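Local coordinates for putative enoyl-CoA hydratase/isomerase (Mycobacterium abscessus, PDB 4MI2), which probably isomerises the ring-epoxidised CoA thioester of phenylacetate during phenylacetate breakdown, as a member of the enoyl-CoA hydratase/isomerase (crotonase) family, at residues A19-D24 and Q42-A47; V108-G113 and D197-V202. One frame throughout, in Å; residues are numbered along the deposited sequence. Where two conformers were deposited one is given.

Contact 1. Residues A19-D24 and Q42-A47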
ATOM      1  N   ALA B  19     -20.253  18.287 -13.184  1.00 20.97           N
ATOM      2  CA  ALA B  19     -21.340  17.340 -13.406  1.00 20.80           C
ATOM      3  C   ALA B  19     -21.787  16.788 -12.065  1.00 20.56           C
ATOM      4  O   ALA B  19     -20.989  16.218 -11.324  1.00 20.34           O
ATOM      5  CB  ALA B  19     -20.915  16.213 -14.332  1.00 20.92           C
ATOM      6  N   ALA B  20     -23.067  16.983 -11.753  1.00 20.66           N
ATOM      7  CA  ALA B  20     -23.651  16.486 -10.521  1.00 20.64           C
ATOM      8  C   ALA B  20     -24.413  15.200 -10.820  1.00 20.69           C
ATOM      9  O   ALA B  20     -25.294  15.194 -11.677  1.00 21.31           O
ATOM     10  CB  ALA B  20     -24.575  17.531  -9.908  1.00 20.58           C
ATOM     11  N   ILE B  21     -24.051  14.118 -10.134  1.00 20.51           N
ATOM     12  CA  ILE B  21     -24.771  12.851 -10.215  1.00 20.50           C
ATOM     13  C   ILE B  21     -25.363  12.574  -8.833  1.00 20.52           C
ATOM     14  O   ILE B  21     -24.623  12.401  -7.861  1.00 20.31           O
ATOM     15  CB  ILE B  21     -23.839  11.690 -10.631  1.00 20.71           C
ATOM     16  CG1 ILE B  21     -23.155  12.002 -11.972  1.00 20.98           C
ATOM     17  CG2 ILE B  21     -24.615  10.369 -10.719  1.00 20.59           C
ATOM     18  CD1 ILE B  21     -22.170  10.941 -12.429  1.00 21.01           C
ATOM     19  N   VAL B  22     -26.692  12.560  -8.732  1.00 20.80           N
ATOM     20  CA  VAL B  22     -27.350  12.339  -7.447  1.00 20.86           C
ATOM     21  C   VAL B  22     -28.203  11.076  -7.469  1.00 21.25           C
ATOM     22  O   VAL B  22     -29.116  10.939  -8.293  1.00 21.49           O
ATOM     23  CB  VAL B  22     -28.235  13.536  -7.026  1.00 21.20           C
ATOM     24  CG1 VAL B  22     -28.728  13.363  -5.585  1.00 21.01           C
ATOM     25  CG2 VAL B  22     -27.471  14.850  -7.188  1.00 21.13           C
ATOM     26  N   LEU B  23     -27.901  10.164  -6.545  1.00 21.22           N
ATOM     27  CA  LEU B  23     -28.751   9.004  -6.296  1.00 21.41           C
ATOM     28  C   LEU B  23     -30.009   9.522  -5.605  1.00 21.76           C
ATOM     29  O   LEU B  23     -29.917  10.191  -4.578  1.00 21.83           O
ATOM     30  CB  LEU B  23     -28.029   7.977  -5.410  1.00 21.19           C
ATOM     31  CG  LEU B  23     -26.628   7.555  -5.860  1.00 20.84           C
ATOM     32  CD1 LEU B  23     -26.076   6.472  -4.951  1.00 20.72           C
ATOM     33  CD2 LEU B  23     -26.627   7.084  -7.305  1.00 21.06           C
ATOM     34  N   ASP B  24     -31.174   9.237  -6.184  1.00 22.41           N
ATOM     35  CA  ASP B  24     -32.425   9.855  -5.752  1.00 22.96           C
ATOM     36  C   ASP B  24     -33.547   8.823  -5.615  1.00 23.42           C
ATOM     37  O   ASP B  24     -34.620   8.953  -6.192  1.00 24.08           O
ATOM     38  CB  ASP B  24     -32.809  10.959  -6.739  1.00 23.42           C
ATOM     39  CG  ASP B  24     -33.782  11.977  -6.158  1.00 23.89           C
ATOM     40  OD1 ASP B  24     -33.983  12.045  -4.924  1.00 24.39           O
ATOM     41  OD2 ASP B  24     -34.333  12.750  -6.956  1.00 24.51           O
ATOM     42  N   GLN B  42     -25.773   5.669 -17.547  1.00 19.55           N
ATOM     43  CA  GLN B  42     -25.970   6.762 -18.501  1.00 19.89           C
ATOM     44  C   GLN B  42     -25.429   8.105 -17.980  1.00 19.72           C
ATOM     45  O   GLN B  42     -24.837   8.876 -18.737  0.50 19.97           O
ATOM     46  CB  GLN B  42     -27.457   6.895 -18.853  0.50 20.30           C
ATOM     47  N   ALA B  43     -25.626   8.381 -16.693  1.00 19.37           N
ATOM     48  CA  ALA B  43     -25.101   9.607 -16.090  1.00 19.22           C
ATOM     49  C   ALA B  43     -23.563   9.619 -16.093  1.00 19.06           C
ATOM     50  O   ALA B  43     -22.951  10.635 -16.456  1.00 19.15           O
ATOM     51  CB  ALA B  43     -25.636   9.799 -14.679  1.00 18.98           C
ATOM     52  N   LEU B  44     -22.942   8.506 -15.703  1.00 18.76           N
ATOM     53  CA  LEU B  44     -21.475   8.400 -15.722  1.00 18.77           C
ATOM     54  C   LEU B  44     -20.899   8.478 -17.147  1.00 19.15           C
ATOM     55  O   LEU B  44     -19.877   9.136 -17.381  1.00 19.18           O
ATOM     56  CB  LEU B  44     -21.006   7.107 -15.039  1.00 18.51           C
ATOM     57  CG  LEU B  44     -21.274   7.009 -13.534  1.00 18.26           C
ATOM     58  CD1 LEU B  44     -21.201   5.564 -13.061  1.00 18.03           C
ATOM     59  CD2 LEU B  44     -20.313   7.885 -12.736  1.00 18.13           C
ATOM     60  N   LEU B  45     -21.544   7.817 -18.098  1.00 19.60           N
ATOM     61  CA  LEU B  45     -21.111   7.927 -19.496  1.00 20.27           C
ATOM     62  C   LEU B  45     -21.246   9.372 -20.018  1.00 20.74           C
ATOM     63  O   LEU B  45     -20.352   9.876 -20.693  1.00 21.05           O
ATOM     64  CB  LEU B  45     -21.868   6.940 -20.389  1.00 20.50           C
ATOM     65  CG  LEU B  45     -21.534   5.461 -20.158  1.00 20.34           C
ATOM     66  CD1 LEU B  45     -22.429   4.566 -21.007  1.00 20.62           C
ATOM     67  CD2 LEU B  45     -20.070   5.170 -20.446  1.00 20.33           C
ATOM     68  N   ALA B  46     -22.348  10.042 -19.692  1.00 21.12           N
ATOM     69  CA  ALA B  46     -22.546  11.427 -20.116  1.00 21.51           C
ATOM     70  C   ALA B  46     -21.421  12.291 -19.554  1.00 21.51           C
ATOM     71  O   ALA B  46     -20.759  13.012 -20.293  1.00 21.76           O
ATOM     72  CB  ALA B  46     -23.899  11.939 -19.657  1.00 21.50           C
ATOM     73  N   ALA B  47     -21.183  12.179 -18.249  1.00 21.28           N
ATOM     74  CA  ALA B  47     -20.109  12.923 -17.580  1.00 21.19           C
ATOM     75  C   ALA B  47     -18.727  12.697 -18.205  1.00 21.42           C
ATOM     76  O   ALA B  47     -17.938  13.633 -18.335  1.00 21.49           O
ATOM     77  CB  ALA B  47     -20.068  12.563 -16.103  1.00 20.76           C
TER
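Ile-21 is the bump of this contact: its CD1 enters a shallow hollow on helix 34-49, formed by Ala-43 and the branched end of Leu-44, with Ala-47 at its far edge. The extended CG1 arm (chi2 177°) carries Ile-21 CD1 outward from the strand until it meets Leu-44 CD2 at 3.6 Å; the two side chains cross at about a right angle. Ile-21 CD1 also lies 4.1 Å from Ala-43 O, over the helix backbone. The other branch of Ile-21 stands anti to the backbone N and sets Ile-21 CG2 4.1 Å from Ala-43 CB. Strand 18-23 and helix 34-49 are the first two elements of a beta-alpha-beta unit of the crotonase fold, completed by strand 55-60, and the two segments run antiparallel at 172°. Two residues before Ile-21, the same strand face presents Ala-19, whose CB meets Ala-47 CB at 4.1 Å, one methyl against another. Ile-21 supplies most of the strand's bulk here, and the segment axes stay 9.4 Å apart. Val-56 of the neighbouring strand touches Ile-21, while Val-96, Ala-99 and Leu-100 of helix 87-102 touch Leu-44.

Contact 2. Residues V108-G113 and D197-V202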
ATOM      1  N   VAL B 108     -15.426  13.629  -7.068  1.00 17.05           N
ATOM      2  CA  VAL B 108     -15.601  13.816  -5.638  1.00 17.01           C
ATOM      3  C   VAL B 108     -16.893  13.123  -5.252  1.00 16.99           C
ATOM      4  O   VAL B 108     -17.852  13.148  -6.024  1.00 16.95           O
ATOM      5  CB  VAL B 108     -15.727  15.312  -5.293  1.00 17.34           C
ATOM      6  CG1 VAL B 108     -15.743  15.531  -3.783  1.00 17.45           C
ATOM      7  CG2 VAL B 108     -14.599  16.104  -5.941  1.00 17.52           C
ATOM      8  N   VAL B 109     -16.928  12.513  -4.063  1.00 16.94           N
ATOM      9  CA  VAL B 109     -18.147  11.878  -3.571  1.00 16.92           C
ATOM     10  C   VAL B 109     -18.456  12.315  -2.137  1.00 17.24           C
ATOM     11  O   VAL B 109     -17.557  12.447  -1.301  1.00 17.21           O
ATOM     12  CB  VAL B 109     -18.097  10.338  -3.715  1.00 16.67           C
ATOM     13  CG1 VAL B 109     -17.007   9.742  -2.841  1.00 16.62           C
ATOM     14  CG2 VAL B 109     -19.454   9.709  -3.414  1.00 16.64           C
ATOM     15  N   ALA B 110     -19.737  12.594  -1.895  1.00 17.53           N
ATOM     16  CA  ALA B 110     -20.247  12.983  -0.582  1.00 17.99           C
ATOM     17  C   ALA B 110     -20.987  11.789  -0.006  1.00 18.07           C
ATOM     18  O   ALA B 110     -21.933  11.296  -0.625  1.00 18.03           O
ATOM     19  CB  ALA B 110     -21.190  14.173  -0.706  1.00 18.29           C
ATOM     20  N   ILE B 111     -20.558  11.331   1.167  1.00 18.28           N
ATOM     21  CA  ILE B 111     -21.086  10.102   1.755  1.00 18.44           C
ATOM     22  C   ILE B 111     -21.783  10.366   3.089  1.00 19.00           C
ATOM     23  O   ILE B 111     -21.155  10.633   4.124  1.00 19.28           O
ATOM     24  CB  ILE B 111     -19.996   9.030   1.935  1.00 18.22           C
ATOM     25  CG1 ILE B 111     -19.142   8.912   0.668  1.00 17.87           C
ATOM     26  CG2 ILE B 111     -20.629   7.680   2.250  1.00 18.17           C
ATOM     27  CD1 ILE B 111     -17.960   7.979   0.832  1.00 17.70           C
ATOM     28  N   ASN B 112     -23.105  10.295   3.016  1.00 19.26           N
ATOM     29  CA  ASN B 112     -24.001  10.362   4.157  1.00 19.71           C
ATOM     30  C   ASN B 112     -24.394   8.943   4.577  1.00 19.44           C
ATOM     31  O   ASN B 112     -24.546   8.070   3.721  1.00 19.12           O
ATOM     32  CB  ASN B 112     -25.259  11.161   3.755  1.00 20.23           C
ATOM     33  CG  ASN B 112     -25.847  10.720   2.388  1.00 20.32           C
ATOM     34  OD1 ASN B 112     -25.134  10.209   1.501  1.00 19.76           O
ATOM     35  ND2 ASN B 112     -27.155  10.930   2.217  1.00 20.77           N
ATOM     36  N   GLY B 113     -24.546   8.720   5.880  1.00 19.58           N
ATOM     37  CA  GLY B 113     -25.061   7.456   6.420  1.00 19.64           C
ATOM     38  C   GLY B 113     -24.469   6.174   5.834  1.00 19.19           C
ATOM     39  O   GLY B 113     -23.259   6.081   5.629  1.00 19.00           O
ATOM     40  N   ASP B 197     -22.543  19.657   0.620  1.00 25.68           N
ATOM     41  CA  ASP B 197     -22.117  21.055   0.531  1.00 26.48           C
ATOM     42  C   ASP B 197     -20.610  21.143   0.344  1.00 25.95           C
ATOM     43  O   ASP B 197     -20.127  21.843  -0.547  1.00 26.26           O
ATOM     44  CB  ASP B 197     -22.525  21.864   1.769  1.00 27.67           C
ATOM     45  CG  ASP B 197     -24.028  22.095   1.858  1.00 28.49           C
ATOM     46  OD1 ASP B 197     -24.743  22.010   0.827  1.00 28.41           O
ATOM     47  OD2 ASP B 197     -24.495  22.364   2.983  1.00 29.74           O
ATOM     48  N   VAL B 198     -19.869  20.418   1.175  1.00 25.08           N
ATOM     49  CA  VAL B 198     -18.407  20.461   1.120  1.00 24.53           C
ATOM     50  C   VAL B 198     -17.900  19.842  -0.181  1.00 23.61           C
ATOM     51  O   VAL B 198     -17.012  20.403  -0.836  1.00 23.67           O
ATOM     52  CB  VAL B 198     -17.780  19.774   2.346  1.00 24.21           C
ATOM     53  CG1 VAL B 198     -16.269  19.675   2.207  1.00 24.02           C
ATOM     54  CG2 VAL B 198     -18.159  20.543   3.605  1.00 24.85           C
ATOM     55  N   ALA B 199     -18.484  18.713  -0.566  1.00 22.71           N
ATOM     56  CA  ALA B 199     -18.130  18.064  -1.833  1.00 22.31           C
ATOM     57  C   ALA B 199     -18.334  18.998  -3.040  1.00 22.71           C
ATOM     58  O   ALA B 199     -17.487  19.062  -3.937  1.00 22.46           O
ATOM     59  CB  ALA B 199     -18.931  16.788  -2.011  1.00 21.83           C
ATOM     60  N   ASN B 200     -19.458  19.713  -3.050  1.00 23.08           N
ATOM     61  CA  ASN B 200     -19.746  20.697  -4.094  1.00 23.32           C
ATOM     62  C   ASN B 200     -18.727  21.818  -4.121  1.00 23.60           C
ATOM     63  O   ASN B 200     -18.334  22.251  -5.203  1.00 23.84           O
ATOM     64  CB  ASN B 200     -21.159  21.281  -3.933  1.00 23.74           C
ATOM     65  CG  ASN B 200     -22.249  20.305  -4.349  1.00 23.35           C
ATOM     66  OD1 ASN B 200     -22.011  19.372  -5.110  1.00 23.02           O
ATOM     67  ND2 ASN B 200     -23.450  20.519  -3.847  1.00 23.55           N
ATOM     68  N   SER B 201     -18.289  22.283  -2.950  1.00 23.61           N
ATOM     69  CA  SER B 201     -17.265  23.334  -2.895  1.00 23.98           C
ATOM     70  C   SER B 201     -15.946  22.819  -3.435  1.00 23.19           C
ATOM     71  O   SER B 201     -15.290  23.498  -4.218  1.00 23.27           O
ATOM     72  CB  SER B 201     -17.060  23.864  -1.478  1.00 24.73           C
ATOM     73  OG  SER B 201     -18.293  24.303  -0.938  1.00 26.05           O
ATOM     74  N   VAL B 202     -15.565  21.619  -3.006  1.00 22.26           N
ATOM     75  CA  VAL B 202     -14.333  20.990  -3.466  1.00 21.62           C
ATOM     76  C   VAL B 202     -14.387  20.779  -4.978  1.00 21.19           C
ATOM     77  O   VAL B 202     -13.457  21.161  -5.685  1.00 21.15           O
ATOM     78  CB  VAL B 202     -14.059  19.654  -2.729  1.00 21.22           C
ATOM     79  CG1 VAL B 202     -12.948  18.864  -3.408  1.00 20.91           C
ATOM     80  CG2 VAL B 202     -13.693  19.923  -1.277  1.00 21.52           C
TER
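Val-108 turns CG1 anti to its own backbone nitrogen (chi1 -173°), which sends CG1 to Ala-199 and leaves CG2 facing Val-202. Val-202 is turned much the same way, and its CG1 meets Val-108 CG2 at 4.1 Å where the two side chains cross obliquely. In this crotonase fold, strand 107-111 lies inside the six-stranded sheet, and helix 195-207, which follows the edge strand 188-190, packs over it, running the opposite way; the two segments are antiparallel at 171°. Ala-110 and Ala-199 mark the nearest point of the backbones, with CA atoms 5.6 Å apart, and their CB atoms touch at 3.7 Å. Ala-199 CB thus sits over the strand between two bumps, touching Ala-110 CB and lying 3.9 Å from Val-108 CG1. With one-carbon side chains on both partners at this point, the segment axes close to 7.6 Å. Val-109, between Val-108 and Ala-110 in the strand, points away from the helix. Val-57 of the adjacent strand also touches Ala-199, Ala-203 and Leu-206 continue the cover over Val-108, and Leu-171 of a neighbouring subunit packs on Val-202. On the helix flank turned from the strand, Asp-197 O accepts two hydrogen bonds from one residue: the Ser-201 backbone N, and Ser-201 OG at 3.1 Å, which comes from the opposite face of the carbonyl plane, tilted 34° from it.

In the fold
Along the chain, strand 18-23 leads into helix 34-49, and contact 1 closes this short loop, with 17 residues between its segments, before strand 55-60 completes the beta-alpha-beta unit. Contact 2 opens later, at strand 107-111, and closes a much longer loop of 83 residues that takes in strand 128-132, the small three-stranded sheet and edge strand 188-190 before helix 195-207 returns. The two contacts follow in series, neither nested nor crossed. Both reach the same six-stranded sheet, where strand 55-60 separates their strands, and the two helices lie on opposite faces of it. The centres of contact 1 and contact 2 lie about 14 Å apart, and the two do not touch.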